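Long-range contacts in amidohydrolase 3 domain-containing protein (Pyrococcus furiosus, PDB 3ICJ), which is an uncharacterised two-zinc member of the amidohydrolase family that probably hydrolyses carbon-nitrogen bonds other than peptide bonds: residues G43-S48 against K91-A96; P51-S56 against L66-S71; E372-V377 against V390-Q395; A394-I399 against L429-D434. One frame throughout, in Å; residues are numbered along the deposited sequence.

Interaction 1 (G43-S48 against K91-A96)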
# COMPACT_ATOMS: atom_id res chain seq x y z
N GLY A 43 1.98 -32.35 -7.07
CA GLY A 43 0.94 -31.41 -6.65
C GLY A 43 0.41 -30.62 -7.84
O GLY A 43 0.69 -30.96 -8.98
N THR A 44 -0.37 -29.58 -7.55
CA THR A 44 -0.94 -28.74 -8.60
C THR A 44 -0.35 -27.34 -8.50
O THR A 44 -0.55 -26.66 -7.50
CB THR A 44 -2.47 -28.62 -8.50
OG1 THR A 44 -3.07 -29.92 -8.57
CG2 THR A 44 -3.03 -27.76 -9.63
N ILE A 45 0.37 -26.93 -9.54
CA ILE A 45 1.05 -25.63 -9.54
C ILE A 45 0.42 -24.70 -10.58
O ILE A 45 0.44 -24.99 -11.78
CB ILE A 45 2.57 -25.80 -9.77
CG1 ILE A 45 3.15 -26.73 -8.69
CG2 ILE A 45 3.29 -24.43 -9.71
CD1 ILE A 45 4.04 -27.82 -9.20
N TYR A 46 -0.17 -23.60 -10.12
CA TYR A 46 -0.62 -22.55 -11.03
C TYR A 46 0.58 -21.69 -11.44
O TYR A 46 1.24 -21.11 -10.60
CB TYR A 46 -1.71 -21.66 -10.42
CG TYR A 46 -3.02 -22.38 -10.21
CD1 TYR A 46 -3.96 -22.47 -11.25
CD2 TYR A 46 -3.32 -22.98 -9.00
CE1 TYR A 46 -5.17 -23.14 -11.06
CE2 TYR A 46 -4.51 -23.64 -8.79
CZ TYR A 46 -5.43 -23.73 -9.83
OH TYR A 46 -6.60 -24.39 -9.62
N THR A 47 0.85 -21.65 -12.74
CA THR A 47 1.91 -20.80 -13.23
C THR A 47 1.36 -19.45 -13.70
O THR A 47 2.12 -18.51 -13.86
CB THR A 47 2.66 -21.45 -14.39
OG1 THR A 47 1.74 -21.73 -15.44
CG2 THR A 47 3.36 -22.75 -13.91
N SER A 48 0.05 -19.38 -13.90
CA SER A 48 -0.60 -18.21 -14.47
C SER A 48 -2.11 -18.26 -14.20
O SER A 48 -2.67 -19.36 -14.09
CB SER A 48 -0.36 -18.15 -15.99
OG SER A 48 -0.96 -16.99 -16.52
N LYS A 91 -0.89 -30.95 -2.69
CA LYS A 91 -1.10 -29.55 -2.32
C LYS A 91 -1.02 -28.63 -3.53
O LYS A 91 -0.56 -29.02 -4.61
CB LYS A 91 -0.10 -29.09 -1.25
CG LYS A 91 -0.47 -29.54 0.16
CD LYS A 91 0.55 -29.00 1.17
CE LYS A 91 0.61 -29.85 2.42
NZ LYS A 91 1.23 -31.18 2.13
N PHE A 92 -1.46 -27.40 -3.34
CA PHE A 92 -1.50 -26.41 -4.42
C PHE A 92 -0.40 -25.35 -4.28
O PHE A 92 -0.08 -24.93 -3.18
CB PHE A 92 -2.88 -25.76 -4.52
CG PHE A 92 -3.99 -26.75 -4.83
CD1 PHE A 92 -4.42 -26.94 -6.14
CD2 PHE A 92 -4.59 -27.50 -3.82
CE1 PHE A 92 -5.43 -27.87 -6.44
CE2 PHE A 92 -5.60 -28.42 -4.11
CZ PHE A 92 -6.02 -28.60 -5.42
N VAL A 93 0.19 -24.95 -5.41
CA VAL A 93 1.15 -23.85 -5.43
C VAL A 93 0.58 -22.73 -6.32
O VAL A 93 -0.13 -23.00 -7.28
CB VAL A 93 2.54 -24.33 -5.93
CG1 VAL A 93 3.55 -23.19 -5.98
CG2 VAL A 93 3.09 -25.46 -5.06
N MET A 94 0.89 -21.47 -6.00
CA MET A 94 0.55 -20.33 -6.87
C MET A 94 1.61 -19.22 -6.74
O MET A 94 2.33 -19.18 -5.73
CB MET A 94 -0.88 -19.80 -6.54
CG MET A 94 -1.06 -19.06 -5.17
SD MET A 94 -2.67 -18.20 -4.96
CE MET A 94 -2.29 -16.62 -5.73
N PRO A 95 1.70 -18.30 -7.74
CA PRO A 95 2.60 -17.15 -7.57
C PRO A 95 2.21 -16.39 -6.31
O PRO A 95 1.00 -16.28 -5.99
CB PRO A 95 2.33 -16.30 -8.82
CG PRO A 95 1.77 -17.27 -9.83
CD PRO A 95 0.94 -18.21 -9.00
N ALA A 96 3.21 -15.93 -5.56
CA ALA A 96 2.95 -15.16 -4.36
C ALA A 96 2.26 -13.84 -4.70
O ALA A 96 2.37 -13.33 -5.83
CB ALA A 96 4.24 -14.91 -3.57
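Ile45 and Val93 lie side by side on one face of a parallel strand pair, and Thr44 and Phe92 do the same on the other. In the first pair the two branches of the isoleucine straddle the valine: Ile45 CG1 is 3.7 Å from Val93 CB, and Ile45 CG2 stands 3.9 Å from Val93 CG1. Val93 CG1 is anti to its backbone nitrogen (chi1 179°), which leaves CG2 beside that nitrogen, next to Ile45 CG1; each branch of the valine thereby faces one branch of the isoleucine. On the other face the Phe92 ring comes obliquely to the threonine, with CD1 3.5 Å from Thr44 CB and CE1 3.8 Å from Thr44 OG1. Tyr46 follows on, its CE2 at 4.2 Å from Phe92 CD1, while its hydroxyl reaches beyond the pair to Asp500.

Three nearly straight backbone bonds set this register: Thr44 N to Lys91 O, Val93 N to Thr44 O at 2.8 Å, and Tyr46 N to Val93 O. The ladder then stops, because Pro95 has no N-H to offer. Its CD lies 3.3 Å from Tyr46 O, and this buried carbonyl finds no polar partner.

Flanked by strands 52-55 and 494-497, the pair is consistent with the small beta-sandwich domain that amidohydrolases build from both chain ends, and strand 92-102 runs on from it to His101 of the zinc site.

Interaction 2 (P51-S56 against L66-S71)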
# COMPACT_ATOMS: atom_id res chain seq x y z
N PRO A 51 -4.00 -16.53 -19.18
CA PRO A 51 -5.03 -17.53 -18.86
C PRO A 51 -4.57 -18.53 -17.78
O PRO A 51 -3.38 -18.63 -17.51
CB PRO A 51 -5.22 -18.26 -20.20
CG PRO A 51 -3.83 -18.24 -20.79
CD PRO A 51 -3.22 -16.92 -20.37
N VAL A 52 -5.52 -19.22 -17.15
CA VAL A 52 -5.20 -20.22 -16.12
C VAL A 52 -4.33 -21.33 -16.71
O VAL A 52 -4.69 -21.91 -17.74
CB VAL A 52 -6.47 -20.84 -15.50
CG1 VAL A 52 -6.13 -22.06 -14.65
CG2 VAL A 52 -7.22 -19.82 -14.66
N LYS A 53 -3.18 -21.59 -16.10
CA LYS A 53 -2.32 -22.68 -16.52
C LYS A 53 -1.81 -23.43 -15.31
O LYS A 53 -1.24 -22.83 -14.40
CB LYS A 53 -1.15 -22.17 -17.38
CG LYS A 53 -0.41 -23.28 -18.12
CD LYS A 53 0.99 -22.85 -18.53
CE LYS A 53 1.93 -24.04 -18.59
NZ LYS A 53 3.21 -23.70 -17.89
N LYS A 54 -2.03 -24.74 -15.31
CA LYS A 54 -1.61 -25.62 -14.24
C LYS A 54 -0.56 -26.60 -14.76
O LYS A 54 -0.66 -27.10 -15.90
CB LYS A 54 -2.81 -26.43 -13.71
CG LYS A 54 -3.97 -25.58 -13.25
CD LYS A 54 -5.32 -26.29 -13.39
CE LYS A 54 -5.79 -26.86 -12.06
NZ LYS A 54 -7.04 -27.66 -12.23
N VAL A 55 0.45 -26.86 -13.93
CA VAL A 55 1.45 -27.91 -14.17
C VAL A 55 1.51 -28.79 -12.92
O VAL A 55 0.90 -28.45 -11.91
CB VAL A 55 2.88 -27.35 -14.52
CG1 VAL A 55 2.85 -26.54 -15.83
CG2 VAL A 55 3.50 -26.54 -13.35
N SER A 56 2.21 -29.92 -13.00
CA SER A 56 2.33 -30.82 -11.84
C SER A 56 3.73 -30.84 -11.20
O SER A 56 3.91 -31.43 -10.14
CB SER A 56 1.87 -32.24 -12.18
OG SER A 56 2.61 -32.77 -13.26
N LEU A 66 13.14 -22.81 -13.43
CA LEU A 66 13.97 -23.46 -14.43
C LEU A 66 13.09 -24.26 -15.40
O LEU A 66 13.36 -24.33 -16.61
CB LEU A 66 14.96 -24.41 -13.73
CG LEU A 66 15.83 -25.22 -14.69
CD1 LEU A 66 16.80 -24.28 -15.38
CD2 LEU A 66 16.55 -26.34 -14.02
N TYR A 67 12.06 -24.89 -14.84
CA TYR A 67 11.15 -25.76 -15.58
C TYR A 67 9.77 -25.74 -14.90
O TYR A 67 9.66 -25.83 -13.68
CB TYR A 67 11.73 -27.21 -15.64
CG TYR A 67 10.79 -28.22 -16.28
CD1 TYR A 67 10.69 -28.31 -17.67
CD2 TYR A 67 9.98 -29.04 -15.50
CE1 TYR A 67 9.79 -29.20 -18.26
CE2 TYR A 67 9.10 -29.93 -16.07
CZ TYR A 67 9.00 -30.01 -17.44
OH TYR A 67 8.12 -30.92 -18.01
N ALA A 68 8.73 -25.66 -15.72
CA ALA A 68 7.35 -25.84 -15.28
C ALA A 68 6.66 -26.83 -16.23
O ALA A 68 6.60 -26.58 -17.44
CB ALA A 68 6.61 -24.49 -15.27
N GLY A 69 6.21 -27.98 -15.72
CA GLY A 69 5.64 -29.03 -16.58
C GLY A 69 5.29 -30.28 -15.80
O GLY A 69 4.83 -30.18 -14.66
N ASP A 70 5.54 -31.44 -16.42
CA ASP A 70 5.30 -32.78 -15.82
C ASP A 70 6.09 -33.00 -14.54
O ASP A 70 7.29 -32.74 -14.49
CB ASP A 70 5.69 -33.91 -16.80
CG ASP A 70 4.99 -33.81 -18.14
OD1 ASP A 70 3.77 -33.54 -18.17
OD2 ASP A 70 5.66 -34.02 -19.18
N SER A 71 5.39 -33.52 -13.52
CA SER A 71 6.00 -33.94 -12.26
C SER A 71 7.20 -34.88 -12.47
O SER A 71 8.26 -34.69 -11.85
CB SER A 71 4.94 -34.60 -11.36
OG SER A 71 5.49 -35.04 -10.13
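A junction between two sheets is closed here, where Val55 and Ser56, at and just past the end of strand 52-55, meet Gly69, which ends strand 64-69, and Ser71, which opens helix 71-81. The strands run almost at right angles, so the contact is a corner and not a ladder. Ser56 grips it twice. Its backbone N gives a bent bond to Gly69 O (3.1 Å), approaching from above the carbonyl plane, and its OG accepts the N-H of Ser71 at 2.9 Å. The hydroxyl is placed for this by a chi1 of 58°, which tucks OG between the backbone nitrogen and the carbonyl carbon.

Val55 supplies the apolar part. Its CB sits 3.4 Å from Gly69 O, CG1 lies against the glycine backbone with Gly69 N at 3.7 Å, and CG2 meets Ala68 CB at 4.2 Å. Gly69 has little room for anything larger, since a CB would run into Tyr67 OH, which itself takes a weak bond from Asp70 N.

Asp70 holds the N-cap position but makes no side-chain capping bond. With an alanine in place of Ser56 the hydroxyl is gone, and the Ser71 N-H at the helix start would probably lose its mate. Ser71 OG, meanwhile, bonds Asn42 N. The chemistry implies that a serine just past a neighbouring strand satisfies the first amide of the helix and so ties the helix start to the other sheet.

Interaction 3 (E372-V377 against V390-Q395). With ZN (zinc ion), chain C.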
# COMPACT_ATOMS: atom_id res chain seq x y z
N GLU A 372 -2.52 5.82 -8.86
CA GLU A 372 -2.94 5.13 -7.66
C GLU A 372 -4.39 5.52 -7.37
O GLU A 372 -4.74 6.70 -7.42
CB GLU A 372 -2.07 5.57 -6.46
CG GLU A 372 -0.58 5.62 -6.78
CD GLU A 372 -0.11 4.31 -7.40
OE1 GLU A 372 -0.18 3.28 -6.72
OE2 GLU A 372 0.30 4.32 -8.58
N HIS A 373 -5.19 4.50 -7.06
CA HIS A 373 -6.64 4.56 -6.73
C HIS A 373 -7.55 4.62 -7.95
O HIS A 373 -8.35 3.69 -8.15
CB HIS A 373 -6.98 5.63 -5.68
CG HIS A 373 -6.04 5.63 -4.51
ND1 HIS A 373 -5.91 4.54 -3.67
CD2 HIS A 373 -5.15 6.54 -4.07
CE1 HIS A 373 -5.00 4.79 -2.75
NE2 HIS A 373 -4.52 6.00 -2.97
N ALA A 374 -7.45 5.70 -8.73
CA ALA A 374 -8.37 6.00 -9.83
C ALA A 374 -9.83 5.72 -9.44
O ALA A 374 -10.56 5.05 -10.17
CB ALA A 374 -7.98 5.20 -11.10
N SER A 375 -10.23 6.22 -8.27
CA SER A 375 -11.48 5.83 -7.61
C SER A 375 -12.71 6.18 -8.41
O SER A 375 -13.64 5.37 -8.53
CB SER A 375 -11.56 6.44 -6.21
OG SER A 375 -10.40 6.13 -5.47
N LEU A 376 -12.73 7.39 -8.97
CA LEU A 376 -13.79 7.78 -9.92
C LEU A 376 -13.27 7.96 -11.34
O LEU A 376 -12.46 8.85 -11.60
CB LEU A 376 -14.50 9.05 -9.46
CG LEU A 376 -14.93 9.04 -7.98
CD1 LEU A 376 -15.42 10.41 -7.55
CD2 LEU A 376 -16.00 8.00 -7.74
N VAL A 377 -13.73 7.11 -12.25
CA VAL A 377 -13.36 7.22 -13.66
C VAL A 377 -14.62 7.33 -14.51
O VAL A 377 -15.50 6.45 -14.47
CB VAL A 377 -12.49 6.02 -14.15
CG1 VAL A 377 -12.16 6.18 -15.63
CG2 VAL A 377 -11.21 5.89 -13.32
N VAL A 390 -1.92 4.00 -19.36
CA VAL A 390 -1.66 4.33 -17.95
C VAL A 390 -1.91 3.11 -17.07
O VAL A 390 -2.96 2.47 -17.16
CB VAL A 390 -2.57 5.48 -17.46
CG1 VAL A 390 -2.15 5.93 -16.05
CG2 VAL A 390 -2.52 6.66 -18.43
N ARG A 391 -0.93 2.80 -16.23
CA ARG A 391 -1.06 1.69 -15.30
C ARG A 391 -1.83 2.18 -14.09
O ARG A 391 -1.72 3.34 -13.72
CB ARG A 391 0.32 1.18 -14.92
CG ARG A 391 1.05 0.50 -16.10
CD ARG A 391 2.55 0.47 -15.89
NE ARG A 391 3.20 1.77 -16.14
CZ ARG A 391 3.94 2.43 -15.26
NH1 ARG A 391 4.18 1.94 -14.06
NH2 ARG A 391 4.48 3.61 -15.59
N ILE A 392 -2.63 1.30 -13.49
CA ILE A 392 -3.52 1.69 -12.39
C ILE A 392 -3.38 0.70 -11.23
O ILE A 392 -3.40 -0.50 -11.41
CB ILE A 392 -5.01 1.77 -12.84
CG1 ILE A 392 -5.22 2.93 -13.84
CG2 ILE A 392 -5.93 1.99 -11.63
CD1 ILE A 392 -6.54 2.86 -14.61
N SER A 393 -3.20 1.24 -10.03
CA SER A 393 -3.24 0.44 -8.83
C SER A 393 -4.54 0.74 -8.06
O SER A 393 -4.76 1.87 -7.62
CB SER A 393 -2.03 0.73 -7.96
OG SER A 393 -1.84 -0.34 -7.05
N ALA A 394 -5.38 -0.29 -7.92
CA ALA A 394 -6.69 -0.15 -7.28
C ALA A 394 -6.79 -1.04 -6.04
O ALA A 394 -6.13 -2.08 -5.95
CB ALA A 394 -7.79 -0.48 -8.27
N GLN A 395 -7.63 -0.61 -5.09
CA GLN A 395 -7.78 -1.25 -3.79
C GLN A 395 -9.21 -1.78 -3.66
O GLN A 395 -10.13 -1.01 -3.32
CB GLN A 395 -7.45 -0.26 -2.65
CG GLN A 395 -5.99 0.26 -2.62
CD GLN A 395 -5.69 1.32 -3.69
OE1 GLN A 395 -6.54 2.16 -4.00
NE2 GLN A 395 -4.48 1.27 -4.27
ZN ZN C . -3.08 7.68 -2.05
O HOH W 1 -9.07 1.77 -5.76
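Glu372 and Ser393 form a parallel bridge with CA atoms 4.8 Å apart, and His373 N continues it with a 2.7 Å bond to Ser393 O, nearly in line with the carbonyl. Just beyond, the chains part: water 1 spans them, donating to His373 O and accepting from Gln395 N.

The His373 ring is held at two of its atoms. Gln395 OE1 comes to the ring edge, near its plane, and accepts from ND1 at 2.5 Å, a separation so short that its exact value deserves caution. The amide plane is turned 66° from the ring, and a bend at chi2 (75°) folds the glutamine chain back to deliver OE1. With the ND1 hydrogen spent on this bond, NE2 is left to bind zinc, at 2.4 Å. Gln395 is thus a second-shell residue that helps fix the rotation of a first-shell ligand.

Glu372 serves a ligand of the other zinc ion: its OE1, 3.4 Å from Ser393 CB, is hydrogen-bonded to His101 ND1, while OE2 pairs with Arg370. Away from the metals, Ala374 CB packs on Ile392 CG2 at 3.8 Å.

The histidine stands at the C-terminal end of a short parallel strand, as in the beta/alpha barrels of amidohydrolases, where such strand ends carry the metal ligands; here His348 and the carboxylated Lys296 complete the coordination of this zinc ion.

Interaction 4 (A394-I399 against L429-D434). With ZN (zinc ion), chain B.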
# COMPACT_ATOMS: atom_id res chain seq x y z
N ALA A 394 -5.38 -0.29 -7.92
CA ALA A 394 -6.69 -0.15 -7.28
C ALA A 394 -6.79 -1.04 -6.04
O ALA A 394 -6.13 -2.08 -5.95
CB ALA A 394 -7.79 -0.48 -8.27
N GLN A 395 -7.63 -0.61 -5.09
CA GLN A 395 -7.78 -1.25 -3.79
C GLN A 395 -9.21 -1.78 -3.66
O GLN A 395 -10.13 -1.01 -3.32
CB GLN A 395 -7.45 -0.26 -2.65
CG GLN A 395 -5.99 0.26 -2.62
CD GLN A 395 -5.69 1.32 -3.69
OE1 GLN A 395 -6.54 2.16 -4.00
NE2 GLN A 395 -4.48 1.27 -4.27
N PRO A 396 -9.42 -3.08 -3.95
CA PRO A 396 -10.81 -3.57 -3.98
C PRO A 396 -11.53 -3.48 -2.64
O PRO A 396 -12.75 -3.32 -2.64
CB PRO A 396 -10.67 -5.02 -4.43
CG PRO A 396 -9.39 -5.06 -5.20
CD PRO A 396 -8.49 -4.07 -4.53
N HIS A 397 -10.82 -3.56 -1.52
CA HIS A 397 -11.48 -3.48 -0.22
C HIS A 397 -12.11 -2.10 0.06
O HIS A 397 -12.97 -1.99 0.91
CB HIS A 397 -10.57 -3.95 0.94
CG HIS A 397 -11.34 -4.39 2.15
ND1 HIS A 397 -11.43 -3.62 3.29
CD2 HIS A 397 -12.10 -5.49 2.37
CE1 HIS A 397 -12.20 -4.24 4.18
NE2 HIS A 397 -12.63 -5.37 3.64
N PHE A 398 -11.71 -1.07 -0.69
CA PHE A 398 -12.37 0.25 -0.62
C PHE A 398 -13.88 0.11 -0.90
O PHE A 398 -14.69 0.85 -0.37
CB PHE A 398 -11.78 1.25 -1.64
CG PHE A 398 -10.45 1.90 -1.25
CD1 PHE A 398 -9.68 1.44 -0.21
CD2 PHE A 398 -9.97 2.95 -2.02
CE1 PHE A 398 -8.46 2.06 0.11
CE2 PHE A 398 -8.75 3.57 -1.72
CZ PHE A 398 -8.00 3.11 -0.64
N ILE A 399 -14.24 -0.85 -1.75
CA ILE A 399 -15.66 -1.12 -2.05
C ILE A 399 -16.45 -1.47 -0.78
O ILE A 399 -17.54 -0.93 -0.56
CB ILE A 399 -15.83 -2.22 -3.13
CG1 ILE A 399 -15.22 -1.74 -4.45
CG2 ILE A 399 -17.32 -2.53 -3.33
CD1 ILE A 399 -15.05 -2.84 -5.53
N LEU A 429 -3.73 -3.27 -14.88
CA LEU A 429 -4.25 -2.92 -13.56
C LEU A 429 -3.71 -3.89 -12.52
O LEU A 429 -3.44 -5.04 -12.83
CB LEU A 429 -5.79 -2.87 -13.55
CG LEU A 429 -6.44 -2.48 -12.21
CD1 LEU A 429 -7.45 -1.38 -12.35
CD2 LEU A 429 -7.09 -3.71 -11.60
N GLY A 430 -3.53 -3.42 -11.30
CA GLY A 430 -3.00 -4.27 -10.23
C GLY A 430 -3.77 -4.02 -8.95
O GLY A 430 -4.39 -2.95 -8.80
N PHE A 431 -3.73 -5.00 -8.04
CA PHE A 431 -4.45 -4.91 -6.78
C PHE A 431 -3.52 -4.59 -5.63
O PHE A 431 -2.36 -5.03 -5.60
CB PHE A 431 -5.22 -6.19 -6.47
CG PHE A 431 -6.52 -6.34 -7.23
CD1 PHE A 431 -7.03 -5.32 -8.04
CD2 PHE A 431 -7.26 -7.52 -7.11
CE1 PHE A 431 -8.24 -5.48 -8.72
CE2 PHE A 431 -8.47 -7.68 -7.79
CZ PHE A 431 -8.96 -6.66 -8.59
N SER A 432 -4.06 -3.82 -4.69
CA SER A 432 -3.35 -3.39 -3.50
C SER A 432 -4.32 -3.14 -2.37
O SER A 432 -5.54 -3.17 -2.56
CB SER A 432 -2.55 -2.11 -3.77
OG SER A 432 -3.32 -1.09 -4.40
N THR A 433 -3.77 -2.89 -1.18
CA THR A 433 -4.57 -2.63 -0.00
C THR A 433 -4.46 -1.20 0.51
O THR A 433 -5.35 -0.75 1.23
CB THR A 433 -4.17 -3.60 1.13
OG1 THR A 433 -2.78 -3.43 1.45
CG2 THR A 433 -4.41 -5.03 0.70
N ASP A 434 -3.37 -0.51 0.15
CA ASP A 434 -3.02 0.81 0.71
C ASP A 434 -2.83 0.66 2.22
O ASP A 434 -3.12 1.57 2.99
CB ASP A 434 -4.07 1.90 0.36
CG ASP A 434 -3.55 3.33 0.55
OD1 ASP A 434 -2.36 3.52 0.91
OD2 ASP A 434 -4.34 4.27 0.35
ZN ZN B . -1.25 5.34 -0.22
O HOH W 2 -7.93 -3.73 -1.17
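Pro396 CG sits almost exactly over the centre of the Phe431 ring, 3.5 Å from its centroid and only 2° off the normal, a CH-pi contact in which all six ring carbons are nearly equally distant. Ala394 extends this apolar patch, its CB 4.2 Å from Leu429 CD1. The strands beside it pair in parallel through Ala394 N to Gly430 O, a nearly straight bond, and Ser432 N to Ala394 O, a more bent one.

Past this bridge both chains leave the sheet. Residues Gln395 to Phe398 make a type I turn, and the other chain proceeds to Asp434, the metal-binding aspartate that amidohydrolases carry after the last strand of the beta/alpha barrel. Asp434 OD1 binds zinc at 2.4 Å, together with His101, His103 and Lys296. Its other oxygen, OD2, lies in the plane of the Phe398 ring, 4.0 Å from CZ, a position where the slightly positive ring hydrogens would probably favour it.

Gln395 CB lies over the centre of the Phe398 ring, and NE2 of the same glutamine donates to Ser432 OG at 2.6 Å, an oxygen that lies out of the amide plane, while OE1 serves His373. A leucine in place of Gln395 would probably leave Ser432 OG without this donor and the His373 ring freer to turn. Water 2 bridges the two chains, accepting from His397 N and donating to Ser432 O.

The four contacts form two close pairs. Interactions 1 and 2, with centres 8 Å apart, share the antiparallel neighbours 44-49 and 52-55; interaction 2 falls within the residues between the segments of interaction 1. Interactions 3 and 4, also 8 Å apart, follow later in the chain, share Ala394 and Gln395, and join strands 370-371, 391-394 and 429-431 of one parallel sheet. Between the pairs the centres are 23 to 32 Å apart, with no touching atoms. Strand 92-102 links the regions: it begins in interaction 1 and carries the zinc ligand His101 near its far end. The first pair thus belongs to the outlying sheets, and the second shapes the two-zinc site at the barrel's strand ends.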